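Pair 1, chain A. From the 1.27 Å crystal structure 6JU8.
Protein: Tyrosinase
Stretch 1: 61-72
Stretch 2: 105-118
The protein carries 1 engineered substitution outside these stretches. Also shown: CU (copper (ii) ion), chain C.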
# COMPACT_ATOMS: atom_id res chain seq x y z
N GLN A 61 29.17 -1.32 8.91
CA GLN A 61 28.63 -0.03 9.32
C GLN A 61 28.21 0.80 8.11
O GLN A 61 27.56 1.83 8.30
CB GLN A 61 29.65 0.72 10.19
CG GLN A 61 30.85 1.20 9.40
CD GLN A 61 31.68 2.16 10.24
OE1 GLN A 61 31.46 2.21 11.45
NE2 GLN A 61 32.58 2.87 9.58
N LEU A 62 28.50 0.36 6.89
CA LEU A 62 27.97 1.02 5.68
C LEU A 62 26.76 0.29 5.10
O LEU A 62 26.39 0.54 3.94
CB LEU A 62 29.09 1.16 4.63
CG LEU A 62 30.36 1.89 5.10
CD1 LEU A 62 31.33 2.05 3.94
CD2 LEU A 62 30.02 3.27 5.69
N SER A 63 26.16 -0.61 5.88
CA SER A 63 24.86 -1.16 5.48
C SER A 63 23.78 -0.09 5.63
O SER A 63 23.92 0.84 6.44
CB SER A 63 24.48 -2.37 6.32
OG SER A 63 24.36 -2.02 7.70
N TYR A 64 22.67 -0.25 4.91
CA TYR A 64 21.59 0.71 5.08
C TYR A 64 21.10 0.79 6.51
O TYR A 64 20.90 1.88 7.08
CB TYR A 64 20.43 0.33 4.14
CG TYR A 64 19.32 1.37 4.14
CD1 TYR A 64 19.33 2.44 3.24
CD2 TYR A 64 18.26 1.27 5.04
CE1 TYR A 64 18.31 3.38 3.24
CE2 TYR A 64 17.24 2.21 5.05
CZ TYR A 64 17.28 3.25 4.16
OH TYR A 64 16.26 4.19 4.17
N PHE A 65 20.91 -0.37 7.14
CA PHE A 65 20.42 -0.39 8.50
C PHE A 65 21.34 0.43 9.41
O PHE A 65 20.92 1.24 10.21
CB PHE A 65 20.31 -1.83 9.06
CG PHE A 65 19.76 -1.85 10.46
CD1 PHE A 65 20.56 -1.58 11.56
CD2 PHE A 65 18.40 -2.15 10.67
CE1 PHE A 65 20.05 -1.58 12.85
CE2 PHE A 65 17.89 -2.14 11.95
CZ PHE A 65 18.70 -1.88 13.03
N ARG A 66 22.66 0.21 9.30
CA ARG A 66 23.57 0.92 10.20
C ARG A 66 23.67 2.40 9.87
O ARG A 66 23.85 3.22 10.78
CB ARG A 66 24.94 0.25 10.17
CG ARG A 66 24.99 -1.16 10.73
CD ARG A 66 24.81 -1.21 12.25
NE ARG A 66 25.75 -0.35 12.97
CZ ARG A 66 27.03 -0.63 13.17
NH1 ARG A 66 27.57 -1.74 12.68
NH2 ARG A 66 27.81 0.23 13.84
N LEU A 67 23.59 2.79 8.60
CA LEU A 67 23.57 4.21 8.26
C LEU A 67 22.31 4.90 8.77
O LEU A 67 22.41 5.98 9.39
CB LEU A 67 23.66 4.37 6.73
CG LEU A 67 25.01 3.94 6.15
CD1 LEU A 67 24.92 3.88 4.64
CD2 LEU A 67 26.10 4.92 6.60
N ALA A 68 21.15 4.28 8.59
CA ALA A 68 19.92 4.79 9.19
C ALA A 68 20.01 4.80 10.72
O ALA A 68 19.45 5.68 11.38
CB ALA A 68 18.74 3.94 8.75
N GLY A 69 20.73 3.83 11.29
CA GLY A 69 20.85 3.74 12.73
C GLY A 69 21.63 4.89 13.32
O GLY A 69 21.49 5.18 14.52
N ILE A 70 22.42 5.62 12.54
CA ILE A 70 23.12 6.79 13.09
C ILE A 70 22.13 7.77 13.67
O ILE A 70 22.39 8.40 14.70
CB ILE A 70 23.96 7.46 11.97
CG1 ILE A 70 25.15 6.57 11.57
CG2 ILE A 70 24.42 8.83 12.41
CD1 ILE A 70 25.83 6.98 10.28
N HIS A 71 21.01 7.94 12.99
CA HIS A 71 20.05 9.00 13.32
C HIS A 71 19.40 8.77 14.68
O HIS A 71 19.19 9.72 15.42
CB HIS A 71 19.00 9.04 12.22
CG HIS A 71 18.02 10.16 12.29
ND1 HIS A 71 16.73 9.92 12.72
CD2 HIS A 71 18.10 11.47 12.01
CE1 HIS A 71 16.06 11.08 12.67
NE2 HIS A 71 16.86 12.03 12.24
N GLY A 72 19.01 7.53 15.00
CA GLY A 72 18.15 7.23 16.13
C GLY A 72 18.35 5.82 16.65
O GLY A 72 19.46 5.40 16.95
N THR A 105 23.11 21.70 9.89
CA THR A 105 24.47 21.32 9.48
C THR A 105 24.76 19.87 9.81
O THR A 105 25.42 19.16 9.03
CB THR A 105 25.51 22.27 10.11
OG1 THR A 105 25.18 22.37 11.50
CG2 THR A 105 25.39 23.65 9.46
N TRP A 106 24.24 19.38 10.94
CA TRP A 106 24.38 17.93 11.20
C TRP A 106 23.78 17.16 10.04
O TRP A 106 24.38 16.21 9.50
CB TRP A 106 23.72 17.56 12.55
CG TRP A 106 24.02 16.13 12.89
CD1 TRP A 106 25.08 15.70 13.65
CD2 TRP A 106 23.30 14.97 12.50
NE1 TRP A 106 25.07 14.31 13.75
CE2 TRP A 106 23.98 13.86 13.04
CE3 TRP A 106 22.15 14.75 11.72
CZ2 TRP A 106 23.55 12.54 12.84
CZ3 TRP A 106 21.72 13.45 11.53
CH2 TRP A 106 22.42 12.35 12.08
N HIS A 107 22.56 17.54 9.62
CA HIS A 107 21.92 16.79 8.54
C HIS A 107 22.58 17.01 7.20
O HIS A 107 22.56 16.08 6.37
CB HIS A 107 20.42 17.13 8.49
CG HIS A 107 19.66 16.53 9.63
ND1 HIS A 107 19.52 17.11 10.88
CD2 HIS A 107 19.00 15.35 9.73
CE1 HIS A 107 18.80 16.32 11.67
NE2 HIS A 107 18.47 15.24 11.00
N ARG A 108 23.23 18.15 6.96
CA ARG A 108 23.97 18.35 5.72
C ARG A 108 25.04 17.28 5.60
O ARG A 108 25.22 16.68 4.52
CB ARG A 108 24.58 19.76 5.70
CG ARG A 108 25.49 19.99 4.48
CD ARG A 108 25.76 21.48 4.23
NE ARG A 108 24.57 22.15 3.73
CZ ARG A 108 24.40 23.45 3.62
NH1 ARG A 108 25.34 24.33 3.95
NH2 ARG A 108 23.24 23.91 3.16
N VAL A 109 25.78 17.03 6.70
CA VAL A 109 26.83 16.00 6.65
C VAL A 109 26.21 14.62 6.51
O VAL A 109 26.72 13.77 5.75
CB VAL A 109 27.72 16.09 7.90
CG1 VAL A 109 28.83 15.03 7.83
CG2 VAL A 109 28.38 17.45 8.08
N TYR A 110 25.11 14.34 7.20
CA TYR A 110 24.47 13.02 7.14
C TYR A 110 24.04 12.68 5.73
O TYR A 110 24.29 11.55 5.26
CB TYR A 110 23.27 13.03 8.07
CG TYR A 110 22.66 11.70 8.44
CD1 TYR A 110 23.40 10.53 8.56
CD2 TYR A 110 21.29 11.63 8.72
CE1 TYR A 110 22.82 9.33 8.92
CE2 TYR A 110 20.69 10.44 9.13
CZ TYR A 110 21.46 9.28 9.20
OH TYR A 110 20.82 8.13 9.60
N VAL A 111 23.41 13.64 5.04
CA VAL A 111 22.96 13.39 3.66
C VAL A 111 24.16 13.14 2.75
O VAL A 111 24.11 12.28 1.87
CB VAL A 111 22.11 14.56 3.16
CG1 VAL A 111 21.81 14.44 1.65
CG2 VAL A 111 20.80 14.65 3.94
N THR A 112 25.25 13.87 2.96
CA THR A 112 26.45 13.70 2.15
C THR A 112 27.07 12.33 2.40
O THR A 112 27.57 11.68 1.47
CB THR A 112 27.47 14.80 2.50
OG1 THR A 112 26.91 16.06 2.11
CG2 THR A 112 28.77 14.64 1.73
N LEU A 113 27.06 11.83 3.63
CA LEU A 113 27.54 10.48 3.91
C LEU A 113 26.77 9.47 3.06
O LEU A 113 27.35 8.58 2.44
CB LEU A 113 27.39 10.17 5.40
CG LEU A 113 27.49 8.72 5.85
CD1 LEU A 113 28.87 8.12 5.54
CD2 LEU A 113 27.19 8.56 7.34
N TYR A 114 25.44 9.57 3.06
CA TYR A 114 24.59 8.62 2.33
C TYR A 114 24.92 8.68 0.84
O TYR A 114 25.09 7.65 0.20
CB TYR A 114 23.15 9.00 2.55
CG TYR A 114 22.05 8.10 2.05
CD1 TYR A 114 21.85 6.82 2.53
CD2 TYR A 114 21.14 8.59 1.11
CE1 TYR A 114 20.82 6.01 2.09
CE2 TYR A 114 20.09 7.80 0.68
CZ TYR A 114 19.94 6.52 1.16
OH TYR A 114 18.88 5.76 0.73
N GLU A 115 24.98 9.91 0.32
CA GLU A 115 25.32 10.10 -1.09
C GLU A 115 26.67 9.49 -1.45
O GLU A 115 26.82 8.86 -2.51
CB GLU A 115 25.31 11.60 -1.40
CG GLU A 115 25.68 12.00 -2.81
CD GLU A 115 25.60 13.51 -2.97
OE1 GLU A 115 24.68 13.99 -3.64
OE2 GLU A 115 26.45 14.20 -2.36
N GLN A 116 27.65 9.68 -0.56
CA GLN A 116 28.99 9.18 -0.85
C GLN A 116 29.01 7.66 -0.85
O GLN A 116 29.64 7.04 -1.70
CB GLN A 116 29.98 9.73 0.19
CG GLN A 116 31.43 9.30 -0.08
CD GLN A 116 32.38 9.86 0.97
OE1 GLN A 116 32.20 10.97 1.45
NE2 GLN A 116 33.38 9.09 1.36
N VAL A 117 28.36 7.05 0.14
CA VAL A 117 28.30 5.59 0.22
C VAL A 117 27.64 5.01 -1.01
O VAL A 117 28.08 4.00 -1.58
CB VAL A 117 27.58 5.14 1.51
CG1 VAL A 117 27.28 3.65 1.48
CG2 VAL A 117 28.45 5.53 2.71
N ILE A 118 26.53 5.64 -1.44
CA ILE A 118 25.88 5.20 -2.68
C ILE A 118 26.78 5.29 -3.90
O ILE A 118 26.89 4.31 -4.66
CB ILE A 118 24.57 6.00 -2.89
CG1 ILE A 118 23.54 5.66 -1.81
CG2 ILE A 118 24.04 5.73 -4.30
CD1 ILE A 118 22.39 6.66 -1.76
CU CU C . 17.18 14.12 12.04
O HOH W 1 15.48 14.15 11.14

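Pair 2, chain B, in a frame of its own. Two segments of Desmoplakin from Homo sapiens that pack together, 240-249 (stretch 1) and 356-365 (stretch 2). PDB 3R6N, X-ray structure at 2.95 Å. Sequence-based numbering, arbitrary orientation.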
# COMPACT_ATOMS: atom_id res chain seq x y z
N GLN B 240 -2.69 14.85 -47.04
CA GLN B 240 -3.55 14.50 -45.91
C GLN B 240 -3.29 13.06 -45.48
O GLN B 240 -3.28 12.76 -44.29
CB GLN B 240 -5.02 14.66 -46.29
CG GLN B 240 -5.54 16.08 -46.20
CD GLN B 240 -5.82 16.51 -44.76
OE1 GLN B 240 -4.96 16.38 -43.89
NE2 GLN B 240 -7.02 17.01 -44.52
N ILE B 241 -3.09 12.18 -46.45
CA ILE B 241 -2.80 10.79 -46.18
C ILE B 241 -1.46 10.63 -45.46
O ILE B 241 -1.31 9.76 -44.60
CB ILE B 241 -2.76 9.96 -47.48
CG1 ILE B 241 -4.16 9.87 -48.08
CG2 ILE B 241 -2.23 8.57 -47.21
CD1 ILE B 241 -4.25 8.92 -49.25
N LYS B 242 -0.50 11.47 -45.81
CA LYS B 242 0.81 11.42 -45.17
C LYS B 242 0.72 11.81 -43.69
O LYS B 242 1.33 11.17 -42.84
CB LYS B 242 1.82 12.29 -45.91
CG LYS B 242 2.25 11.69 -47.24
CD LYS B 242 3.22 12.60 -47.99
CE LYS B 242 3.58 12.00 -49.34
NZ LYS B 242 4.42 12.92 -50.16
N GLU B 243 -0.05 12.85 -43.40
CA GLU B 243 -0.30 13.24 -42.02
C GLU B 243 -1.12 12.16 -41.32
O GLU B 243 -0.93 11.87 -40.14
CB GLU B 243 -1.02 14.58 -41.94
CG GLU B 243 -0.10 15.79 -42.03
CD GLU B 243 -0.84 17.09 -41.80
OE1 GLU B 243 -1.53 17.55 -42.74
OE2 GLU B 243 -0.74 17.65 -40.69
N LEU B 244 -2.05 11.57 -42.07
CA LEU B 244 -2.93 10.55 -41.54
C LEU B 244 -2.15 9.31 -41.12
O LEU B 244 -2.62 8.51 -40.32
CB LEU B 244 -3.98 10.18 -42.58
CG LEU B 244 -5.21 9.41 -42.10
CD1 LEU B 244 -6.11 10.33 -41.28
CD2 LEU B 244 -5.97 8.84 -43.28
N GLU B 245 -0.95 9.16 -41.66
CA GLU B 245 -0.11 8.01 -41.33
C GLU B 245 0.80 8.31 -40.15
O GLU B 245 1.26 7.40 -39.46
CB GLU B 245 0.68 7.54 -42.55
CG GLU B 245 -0.21 7.16 -43.73
CD GLU B 245 0.52 6.39 -44.81
OE1 GLU B 245 1.33 5.51 -44.46
OE2 GLU B 245 0.29 6.67 -46.00
N LYS B 246 1.06 9.59 -39.92
CA LYS B 246 1.78 10.01 -38.72
C LYS B 246 0.87 9.79 -37.52
O LYS B 246 1.33 9.45 -36.44
CB LYS B 246 2.18 11.49 -38.80
CG LYS B 246 3.66 11.73 -39.05
CD LYS B 246 4.02 11.56 -40.52
CE LYS B 246 5.46 11.96 -40.78
NZ LYS B 246 5.78 11.98 -42.24
N GLU B 247 -0.43 10.00 -37.73
CA GLU B 247 -1.42 9.85 -36.68
C GLU B 247 -1.49 8.42 -36.17
O GLU B 247 -1.55 8.18 -34.97
CB GLU B 247 -2.80 10.29 -37.18
CG GLU B 247 -2.91 11.77 -37.50
CD GLU B 247 -3.25 12.61 -36.29
OE1 GLU B 247 -3.29 12.07 -35.17
OE2 GLU B 247 -3.49 13.83 -36.47
N ARG B 248 -1.49 7.46 -37.10
CA ARG B 248 -1.58 6.06 -36.72
C ARG B 248 -0.43 5.67 -35.81
O ARG B 248 -0.61 4.93 -34.85
CB ARG B 248 -1.61 5.15 -37.96
CG ARG B 248 -1.79 3.68 -37.62
CD ARG B 248 -1.70 2.80 -38.85
NE ARG B 248 -1.68 1.38 -38.50
CZ ARG B 248 -2.76 0.65 -38.27
NH1 ARG B 248 -3.97 1.20 -38.36
NH2 ARG B 248 -2.65 -0.64 -37.96
N GLU B 249 0.76 6.18 -36.12
CA GLU B 249 1.93 5.91 -35.30
C GLU B 249 1.68 6.35 -33.87
O GLU B 249 2.02 5.65 -32.92
CB GLU B 249 3.16 6.63 -35.85
CG GLU B 249 3.55 6.20 -37.25
CD GLU B 249 4.82 6.88 -37.73
OE1 GLU B 249 5.46 7.58 -36.92
OE2 GLU B 249 5.17 6.70 -38.92
N ILE B 356 -11.43 4.86 -31.93
CA ILE B 356 -10.50 5.68 -32.71
C ILE B 356 -9.88 4.85 -33.82
O ILE B 356 -9.88 5.26 -34.98
CB ILE B 356 -9.39 6.27 -31.83
CG1 ILE B 356 -9.92 7.45 -31.02
CG2 ILE B 356 -8.21 6.70 -32.68
CD1 ILE B 356 -8.87 8.14 -30.19
N LEU B 357 -9.36 3.68 -33.45
CA LEU B 357 -8.70 2.80 -34.41
C LEU B 357 -9.61 2.51 -35.60
O LEU B 357 -9.16 2.46 -36.74
CB LEU B 357 -8.29 1.50 -33.73
CG LEU B 357 -7.03 0.83 -34.29
CD1 LEU B 357 -5.91 1.85 -34.43
CD2 LEU B 357 -6.60 -0.34 -33.41
N ALA B 358 -10.90 2.32 -35.32
CA ALA B 358 -11.89 2.05 -36.36
C ALA B 358 -12.15 3.29 -37.21
O ALA B 358 -12.24 3.21 -38.44
CB ALA B 358 -13.18 1.56 -35.73
N LEU B 359 -12.27 4.43 -36.54
CA LEU B 359 -12.49 5.69 -37.23
C LEU B 359 -11.34 5.97 -38.19
O LEU B 359 -11.55 6.43 -39.31
CB LEU B 359 -12.61 6.83 -36.22
CG LEU B 359 -12.69 8.23 -36.81
CD1 LEU B 359 -13.94 8.37 -37.67
CD2 LEU B 359 -12.67 9.29 -35.72
N TRP B 360 -10.13 5.69 -37.73
CA TRP B 360 -8.94 5.86 -38.56
C TRP B 360 -9.05 4.99 -39.80
O TRP B 360 -8.80 5.45 -40.91
CB TRP B 360 -7.68 5.49 -37.77
CG TRP B 360 -6.40 5.90 -38.43
CD1 TRP B 360 -5.68 7.03 -38.17
CD2 TRP B 360 -5.69 5.20 -39.46
NE1 TRP B 360 -4.56 7.07 -38.97
CE2 TRP B 360 -4.54 5.96 -39.77
CE3 TRP B 360 -5.91 4.00 -40.14
CZ2 TRP B 360 -3.62 5.56 -40.73
CZ3 TRP B 360 -4.99 3.60 -41.10
CH2 TRP B 360 -3.86 4.38 -41.39
N ASN B 361 -9.42 3.73 -39.61
CA ASN B 361 -9.57 2.80 -40.72
C ASN B 361 -10.56 3.29 -41.77
O ASN B 361 -10.35 3.10 -42.96
CB ASN B 361 -9.97 1.41 -40.22
CG ASN B 361 -8.80 0.62 -39.69
OD1 ASN B 361 -7.64 0.89 -40.01
ND2 ASN B 361 -9.09 -0.38 -38.86
N GLN B 362 -11.63 3.93 -41.31
CA GLN B 362 -12.66 4.42 -42.22
C GLN B 362 -12.16 5.63 -43.02
O GLN B 362 -12.30 5.67 -44.23
CB GLN B 362 -13.94 4.79 -41.45
CG GLN B 362 -15.16 4.99 -42.33
CD GLN B 362 -15.81 3.69 -42.77
OE1 GLN B 362 -15.46 3.12 -43.80
NE2 GLN B 362 -16.77 3.22 -41.98
N LEU B 363 -11.56 6.59 -42.33
CA LEU B 363 -11.02 7.78 -42.98
C LEU B 363 -9.90 7.43 -43.96
O LEU B 363 -9.73 8.09 -44.98
CB LEU B 363 -10.48 8.78 -41.96
CG LEU B 363 -11.46 9.36 -40.94
CD1 LEU B 363 -10.73 10.34 -40.02
CD2 LEU B 363 -12.63 10.04 -41.63
N TYR B 364 -9.14 6.39 -43.64
CA TYR B 364 -8.02 5.99 -44.47
C TYR B 364 -8.50 5.46 -45.81
O TYR B 364 -8.23 6.04 -46.86
CB TYR B 364 -7.20 4.91 -43.76
CG TYR B 364 -5.88 4.58 -44.42
CD1 TYR B 364 -4.84 5.50 -44.44
CD2 TYR B 364 -5.66 3.34 -45.00
CE1 TYR B 364 -3.62 5.20 -45.03
CE2 TYR B 364 -4.45 3.02 -45.59
CZ TYR B 364 -3.44 3.96 -45.60
OH TYR B 364 -2.23 3.65 -46.19
N ILE B 365 -9.24 4.36 -45.77
CA ILE B 365 -9.75 3.73 -46.98
C ILE B 365 -10.62 4.69 -47.77
O ILE B 365 -10.69 4.61 -48.99
CB ILE B 365 -10.53 2.45 -46.66
CG1 ILE B 365 -11.77 2.78 -45.84
CG2 ILE B 365 -9.65 1.44 -45.93
CD1 ILE B 365 -12.46 1.55 -45.27

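Both pairs set two helical segments side by side and nearly antiparallel. The helix axes make an angle of 169° in pair 1 and 161° in pair 2. Their closest approach is 11.2 Å and 10.9 Å. The N, CA and C atoms of 14 central residues superpose with an RMSD of 0.8 Å. The buried surface is 551 Å² in pair 1 and 447 Å² in pair 2.

A shared feature lies at Y110(A) and W360(B), which match with CA atoms 0.4 Å apart. Each points its CA-to-CB bond toward the other stretch, and each has chi1 in t. Each donates a hydrogen bond to a backbone carbonyl at matched positions, L67(A) and L244(B). In pair 1 Y110(A) OH lies 2.7 Å from L67(A) O. In pair 2 W360(B) NE1 lies 2.8 Å from L244(B) O. A phenol and an indole thus place a polar hydrogen at the carbonyl of the matched leucine, and in both cases the oxygen sits at the ring edge, near its plane.

The leucines at this position also pack through their side chains. L67(A) has chi1 in m. Its CD2 is 3.9 Å from L113(A) CD2, and its CD1 is 4.0 Å from V117(A) CG1. L244(B) has chi1 in t. Its CD2 is 3.7 Å from Y364(B) CD1. Y364(B) matches Y114(A), which instead meets Y64(A): Y64(A) CE1 and Y114(A) CE1 are 3.8 Å apart.

I70(A) and E247(B) also match, with CA atoms 0.6 Å apart. I70(A) packs through carbon atoms. Its CD1 is 3.6 Å from L113(A) CD2, and its CG2 is 3.8 Å from W106(A) CZ2. E247(B) starts toward the other stretch, but its end leads away. Its CB is 4.1 Å from W360(B) NE1.

H71(A) and R248(B) match less tightly, with CA atoms 1.5 Å apart, and act differently. H71(A) joins H107(A) on a copper ion, with H71(A) NE2 2.1 Å and H107(A) NE2 2.0 Å from CU. A water and one atom from elsewhere in the structure also bind the copper. The two imidazoles meet rim to rim. R248(B) lays its aliphatic chain over one face of W360(B). R248(B) CD is 4.0 Å from the centroid of the W360(B) six-membered ring, a CH-pi contact. The guanidinium lies farther out, so any cation-pi attraction is weak. L357(B), the match of H107(A), contributes a carbon side chain: its CD1 is 4.4 Å from R248(B) NH1.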